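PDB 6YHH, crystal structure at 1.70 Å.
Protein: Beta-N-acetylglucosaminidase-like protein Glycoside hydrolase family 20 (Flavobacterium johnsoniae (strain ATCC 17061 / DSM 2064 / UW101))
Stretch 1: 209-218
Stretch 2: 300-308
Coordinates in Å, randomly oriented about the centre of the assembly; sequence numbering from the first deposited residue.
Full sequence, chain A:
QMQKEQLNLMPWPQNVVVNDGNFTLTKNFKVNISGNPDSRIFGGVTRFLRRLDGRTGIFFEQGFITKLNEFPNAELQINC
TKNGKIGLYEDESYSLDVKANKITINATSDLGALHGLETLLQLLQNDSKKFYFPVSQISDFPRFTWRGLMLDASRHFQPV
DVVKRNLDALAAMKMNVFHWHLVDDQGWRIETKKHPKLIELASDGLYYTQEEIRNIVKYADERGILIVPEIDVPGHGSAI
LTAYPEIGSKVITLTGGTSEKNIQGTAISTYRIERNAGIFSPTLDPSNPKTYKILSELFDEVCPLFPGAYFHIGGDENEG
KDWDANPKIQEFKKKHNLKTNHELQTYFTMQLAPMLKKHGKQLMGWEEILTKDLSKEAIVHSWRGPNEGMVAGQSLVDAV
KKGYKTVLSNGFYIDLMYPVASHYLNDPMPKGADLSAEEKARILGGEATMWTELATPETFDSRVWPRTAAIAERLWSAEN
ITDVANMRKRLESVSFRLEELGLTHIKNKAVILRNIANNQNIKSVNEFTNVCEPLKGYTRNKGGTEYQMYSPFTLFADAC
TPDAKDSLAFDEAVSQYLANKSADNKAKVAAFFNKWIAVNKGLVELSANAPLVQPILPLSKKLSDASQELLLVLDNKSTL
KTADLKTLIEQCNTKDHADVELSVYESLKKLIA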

ATOM      1  N   THR A 209       4.448  -0.387 -18.521  1.00  8.85           N
ATOM      2  CA  THR A 209       5.367  -0.899 -19.543  1.00  8.90           C
ATOM      3  C   THR A 209       4.819  -2.178 -20.136  1.00  8.80           C
ATOM      4  O   THR A 209       4.001  -2.861 -19.565  1.00  9.46           O
ATOM      5  CB  THR A 209       6.793  -1.138 -19.019  1.00  8.45           C
ATOM      6  OG1 THR A 209       6.807  -2.301 -18.153  1.00  8.77           O
ATOM      7  CG2 THR A 209       7.334   0.022 -18.310  1.00  9.63           C
ATOM      8  N   GLN A 210       5.354  -2.573 -21.290  1.00  9.57           N
ATOM      9  CA  GLN A 210       4.957  -3.870 -21.932  1.00 10.90           C
ATOM     10  C   GLN A 210       5.272  -5.051 -21.013  1.00 10.59           C
ATOM     11  O   GLN A 210       4.504  -5.969 -20.894  1.00 11.80           O
ATOM     12  CB  GLN A 210       5.584  -4.034 -23.338  1.00 11.54           C
ATOM     13  CG  GLN A 210       5.170  -2.879 -24.237  1.00 13.24           C
ATOM     14  CD  GLN A 210       5.471  -3.113 -25.694  1.00 15.24           C
ATOM     15  OE1 GLN A 210       6.174  -4.061 -26.046  1.00 16.31           O
ATOM     16  NE2 GLN A 210       4.873  -2.302 -26.553  1.00 16.23           N
ATOM     17  N   GLU A 211       6.448  -4.993 -20.337  1.00 10.57           N
ATOM     18  CA  GLU A 211       6.854  -6.066 -19.488  1.00 10.75           C
ATOM     19  C   GLU A 211       5.885  -6.092 -18.260  1.00 10.29           C
ATOM     20  O   GLU A 211       5.506  -7.185 -17.843  1.00 10.25           O
ATOM     21  CB  GLU A 211       8.267  -5.913 -18.987  1.00 12.34           C
ATOM     22  CG  GLU A 211       8.639  -6.933 -17.912  1.00 13.23           C
ATOM     23  CD  GLU A 211       9.997  -6.560 -17.243  1.00 15.22           C
ATOM     24  OE1 GLU A 211       9.932  -5.833 -16.181  1.00 16.05           O
ATOM     25  OE2 GLU A 211      11.004  -7.011 -17.843  1.00 16.67           O
ATOM     26  N   GLU A 212       5.523  -4.909 -17.736  1.00  9.97           N
ATOM     27  CA  GLU A 212       4.555  -4.877 -16.652  1.00  9.66           C
ATOM     28  C   GLU A 212       3.236  -5.485 -17.065  1.00 10.16           C
ATOM     29  O   GLU A 212       2.650  -6.288 -16.336  1.00 11.15           O
ATOM     30  CB  GLU A 212       4.381  -3.437 -16.128  1.00 10.27           C
ATOM     31  CG  GLU A 212       5.558  -2.952 -15.283  1.00  9.63           C
ATOM     32  CD  GLU A 212       5.551  -1.450 -15.049  1.00  9.70           C
ATOM     33  OE1 GLU A 212       4.704  -0.758 -15.671  1.00 10.24           O
ATOM     34  OE2 GLU A 212       6.396  -0.964 -14.275  1.00 11.32           O
ATOM     35  N   ILE A 213       2.780  -5.160 -18.256  1.00  9.91           N
ATOM     36  CA  ILE A 213       1.534  -5.731 -18.749  1.00  9.43           C
ATOM     37  C   ILE A 213       1.658  -7.257 -18.846  1.00 10.99           C
ATOM     38  O   ILE A 213       0.775  -7.986 -18.416  1.00 12.24           O
ATOM     39  CB  ILE A 213       1.169  -5.089 -20.090  1.00  9.40           C
ATOM     40  CG1 ILE A 213       0.769  -3.639 -19.919  1.00  9.24           C
ATOM     41  CG2 ILE A 213       0.108  -5.876 -20.832  1.00 10.13           C
ATOM     42  CD1 ILE A 213       0.634  -2.844 -21.187  1.00 10.50           C
ATOM     43  N   ARG A 214       2.719  -7.769 -19.474  1.00  9.58           N
ATOM     44  CA  ARG A 214       2.901  -9.206 -19.557  1.00 10.53           C
ATOM     45  C   ARG A 214       2.939  -9.841 -18.197  1.00 11.22           C
ATOM     46  O   ARG A 214       2.362 -10.940 -17.996  1.00 11.48           O
ATOM     47  CB  ARG A 214       4.180  -9.569 -20.351  1.00 11.81           C
ATOM     48  CG  ARG A 214       4.161  -9.190 -21.804  1.00 13.97           C
ATOM     49  CD  ARG A 214       5.446  -9.757 -22.468  1.00 17.54           C
ATOM     50  NE  ARG A 214       5.630  -9.136 -23.788  1.00 20.60           N
ATOM     51  CZ  ARG A 214       6.482  -8.136 -24.046  1.00 22.88           C
ATOM     52  NH1 ARG A 214       7.350  -7.655 -23.118  1.00 25.27           N
ATOM     53  NH2 ARG A 214       6.491  -7.612 -25.264  1.00 25.30           N
ATOM     54  N   ASN A 215       3.561  -9.194 -17.227  1.00  9.78           N
ATOM     55  CA  ASN A 215       3.658  -9.797 -15.911  1.00 11.09           C
ATOM     56  C   ASN A 215       2.340  -9.679 -15.130  1.00 10.84           C
ATOM     57  O   ASN A 215       2.062 -10.580 -14.330  1.00 11.53           O
ATOM     58  CB  ASN A 215       4.821  -9.206 -15.125  1.00 13.13           C
ATOM     59  CG  ASN A 215       6.182  -9.689 -15.680  1.00 15.67           C
ATOM     60  OD1 ASN A 215       6.226 -10.732 -16.331  1.00 19.83           O
ATOM     61  ND2 ASN A 215       7.260  -9.031 -15.332  1.00 15.14           N
ATOM     62  N   ILE A 216       1.528  -8.641 -15.437  1.00  9.96           N
ATOM     63  CA  ILE A 216       0.177  -8.583 -14.830  1.00  9.16           C
ATOM     64  C   ILE A 216      -0.694  -9.643 -15.454  1.00  9.79           C
ATOM     65  O   ILE A 216      -1.532 -10.243 -14.799  1.00 10.09           O
ATOM     66  CB  ILE A 216      -0.351  -7.154 -14.926  1.00  9.52           C
ATOM     67  CG1 ILE A 216       0.334  -6.294 -13.847  1.00 10.14           C
ATOM     68  CG2 ILE A 216      -1.860  -7.084 -14.776  1.00  9.06           C
ATOM     69  CD1 ILE A 216       0.212  -4.783 -14.037  1.00 10.16           C
ATOM     70  N   VAL A 217      -0.583  -9.887 -16.764  1.00 10.70           N
ATOM     71  CA  VAL A 217      -1.360 -10.973 -17.435  1.00 10.12           C
ATOM     72  C   VAL A 217      -1.032 -12.281 -16.725  1.00 10.32           C
ATOM     73  O   VAL A 217      -1.900 -13.059 -16.399  1.00 11.15           O
ATOM     74  CB  VAL A 217      -1.016 -11.003 -18.935  1.00 10.38           C
ATOM     75  CG1 VAL A 217      -1.392 -12.325 -19.563  1.00 11.06           C
ATOM     76  CG2 VAL A 217      -1.685  -9.845 -19.669  1.00 11.62           C
ATOM     77  N   LYS A 218       0.259 -12.534 -16.465  1.00 11.37           N
ATOM     78  CA  LYS A 218       0.680 -13.776 -15.775  1.00 11.72           C
ATOM     79  C   LYS A 218       0.132 -13.854 -14.383  1.00 10.71           C
ATOM     80  O   LYS A 218      -0.373 -14.901 -13.972  1.00 10.31           O
ATOM     81  CB  LYS A 218       2.195 -13.892 -15.718  1.00 14.02           C
ATOM     82  CG  LYS A 218       2.850 -14.108 -17.034  1.00 19.49           C
ATOM     83  CD  LYS A 218       4.374 -14.392 -16.976  1.00 23.53           C
ATOM     84  CE  LYS A 218       5.050 -14.237 -18.311  1.00 30.58           C
ATOM     85  NZ  LYS A 218       6.448 -14.790 -18.298  1.00 33.46           N
ATOM     86  N   ASP A 300      -1.181  -4.370 -33.849  1.00 13.37           N
ATOM     87  CA  ASP A 300      -0.053  -5.244 -34.064  1.00 13.69           C
ATOM     88  C   ASP A 300       0.938  -5.258 -32.903  1.00 14.78           C
ATOM     89  O   ASP A 300       1.549  -6.291 -32.623  1.00 16.42           O
ATOM     90  CB  ASP A 300       0.746  -4.804 -35.300  1.00 13.97           C
ATOM     91  CG  ASP A 300       0.125  -5.161 -36.610  1.00 16.64           C
ATOM     92  OD1 ASP A 300      -0.784  -5.953 -36.656  1.00 16.89           O
ATOM     93  OD2 ASP A 300       0.638  -4.544 -37.646  1.00 18.53           O
ATOM     94  N   GLU A 301       1.088  -4.117 -32.249  1.00 14.62           N
ATOM     95  CA  GLU A 301       1.971  -3.980 -31.080  1.00 15.45           C
ATOM     96  C   GLU A 301       1.350  -4.419 -29.748  1.00 15.14           C
ATOM     97  O   GLU A 301       2.018  -5.062 -28.930  1.00 17.33           O
ATOM     98  CB  GLU A 301       2.475  -2.584 -31.017  1.00 18.69           C
ATOM     99  CG  GLU A 301       3.610  -2.444 -30.042  1.00 21.34           C
ATOM    100  CD  GLU A 301       4.224  -1.071 -29.970  1.00 19.93           C
ATOM    101  OE1 GLU A 301       3.681  -0.043 -30.414  1.00 21.73           O
ATOM    102  OE2 GLU A 301       5.301  -1.126 -29.307  1.00 24.79           O
ATOM    103  N   VAL A 302       0.078  -4.118 -29.584  1.00 13.40           N
ATOM    104  CA  VAL A 302      -0.605  -4.307 -28.329  1.00 12.56           C
ATOM    105  C   VAL A 302      -1.299  -5.664 -28.169  1.00 12.22           C
ATOM    106  O   VAL A 302      -1.248  -6.289 -27.109  1.00 10.78           O
ATOM    107  CB  VAL A 302      -1.620  -3.192 -28.121  1.00 11.79           C
ATOM    108  CG1 VAL A 302      -2.388  -3.446 -26.802  1.00 10.29           C
ATOM    109  CG2 VAL A 302      -0.987  -1.830 -27.974  1.00 12.36           C
ATOM    110  N   CYS A 303      -1.901  -6.187 -29.234  1.00 12.68           N
ATOM    111  CA  CYS A 303      -2.632  -7.457 -29.104  1.00 12.37           C
ATOM    112  C   CYS A 303      -1.748  -8.616 -28.604  1.00 12.80           C
ATOM    113  O   CYS A 303      -2.212  -9.419 -27.857  1.00 12.57           O
ATOM    114  CB  CYS A 303      -3.345  -7.862 -30.373  1.00 13.48           C
ATOM    115  SG  CYS A 303      -4.700  -6.792 -30.830  1.00 14.64           S
ATOM    116  N   PRO A 304      -0.457  -8.686 -29.015  1.00 12.52           N
ATOM    117  CA  PRO A 304       0.408  -9.735 -28.525  1.00 12.43           C
ATOM    118  C   PRO A 304       0.672  -9.722 -27.044  1.00 12.97           C
ATOM    119  O   PRO A 304       1.077 -10.749 -26.477  1.00 13.51           O
ATOM    120  CB  PRO A 304       1.730  -9.524 -29.321  1.00 15.09           C
ATOM    121  CG  PRO A 304       1.209  -8.987 -30.583  1.00 15.24           C
ATOM    122  CD  PRO A 304       0.213  -7.956 -30.115  1.00 14.06           C
ATOM    123  N   LEU A 305       0.414  -8.585 -26.400  1.00 12.02           N
ATOM    124  CA  LEU A 305       0.609  -8.453 -24.954  1.00 11.63           C
ATOM    125  C   LEU A 305      -0.497  -9.143 -24.165  1.00 11.33           C
ATOM    126  O   LEU A 305      -0.276  -9.518 -22.991  1.00 12.16           O
ATOM    127  CB  LEU A 305       0.710  -6.963 -24.574  1.00 12.07           C
ATOM    128  CG  LEU A 305       1.697  -6.082 -25.321  1.00 12.05           C
ATOM    129  CD1 LEU A 305       1.623  -4.668 -24.765  1.00 12.84           C
ATOM    130  CD2 LEU A 305       3.080  -6.681 -25.129  1.00 13.49           C
ATOM    131  N   PHE A 306      -1.656  -9.288 -24.775  1.00 10.76           N
ATOM    132  CA  PHE A 306      -2.846  -9.781 -24.105  1.00 10.46           C
ATOM    133  C   PHE A 306      -3.302 -11.108 -24.760  1.00 12.11           C
ATOM    134  O   PHE A 306      -3.943 -11.098 -25.806  1.00 11.81           O
ATOM    135  CB  PHE A 306      -3.922  -8.728 -24.222  1.00 11.27           C
ATOM    136  CG  PHE A 306      -3.638  -7.488 -23.437  1.00 10.57           C
ATOM    137  CD1 PHE A 306      -3.789  -7.514 -22.040  1.00 11.51           C
ATOM    138  CD2 PHE A 306      -3.183  -6.342 -24.048  1.00 10.49           C
ATOM    139  CE1 PHE A 306      -3.521  -6.346 -21.324  1.00 10.14           C
ATOM    140  CE2 PHE A 306      -2.874  -5.220 -23.326  1.00 10.61           C
ATOM    141  CZ  PHE A 306      -3.045  -5.249 -21.953  1.00  9.40           C
ATOM    142  N   PRO A 307      -3.020 -12.239 -24.129  1.00 12.77           N
ATOM    143  CA  PRO A 307      -3.326 -13.509 -24.777  1.00 13.05           C
ATOM    144  C   PRO A 307      -4.805 -13.895 -24.802  1.00 13.35           C
ATOM    145  O   PRO A 307      -5.178 -14.811 -25.535  1.00 12.43           O
ATOM    146  CB  PRO A 307      -2.549 -14.520 -23.940  1.00 14.18           C
ATOM    147  CG  PRO A 307      -2.494 -13.895 -22.562  1.00 14.09           C
ATOM    148  CD  PRO A 307      -2.318 -12.415 -22.845  1.00 13.72           C
ATOM    149  N   GLY A 308      -5.640 -13.219 -23.988  1.00 11.76           N
ATOM    150  CA  GLY A 308      -7.041 -13.451 -23.926  1.00 12.91           C
ATOM    151  C   GLY A 308      -7.686 -13.238 -25.277  1.00 11.97           C
ATOM    152  O   GLY A 308      -7.207 -12.468 -26.089  1.00 13.34           O
TER
HETATM  153  O   HOH W   1       3.702 -10.922 -24.970  1.00 33.07           O

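This is a small, mainly apolar contact in which one side of a helix packs against a 3-10 turn and the loop after it, with one direct hydrogen bond and one water bridge. Together the stretches bury 409 Å². Gln210, Ile213, Arg214 and Val217 lie at positions i, i+3, i+4 and i+7, so the helix brings them to the same side.

Leu305 gives up the most surface. With chi1 m and chi2 t, Leu305 places CD1 4.0 Å from Gln210 CG and CD2 3.5 Å from Arg214 NH2. Ile213 points toward the second stretch. Ile213 CG2 lies 3.4 Å from Phe306 CZ and 3.9 Å from Leu305 CB. Ile213, Leu305 and Phe306 are buried, and their apolar side chains suit a place away from water. One turn on, Val217 also points toward the second stretch. Val217 CG2 is 3.9 Å from Phe306 CD1, and Val217 CG1 is 3.4 Å from Pro307 CD. Arg214 CA and Leu305 CA are 5.9 Å apart.

The polar links use the longer side chains of Gln210, Glu301 and Arg214, and the backbone carbonyl of Pro304. Gln210 NE2 donates to Glu301 OE2 at 3.0 Å; both side chains leave their backbones sideways and converge at their ends. Water 1 accepts from Arg214 NE at 2.9 Å and donates to Pro304 O at 3.0 Å. Arg214 is exposed, which suits a charged group joined through solvent.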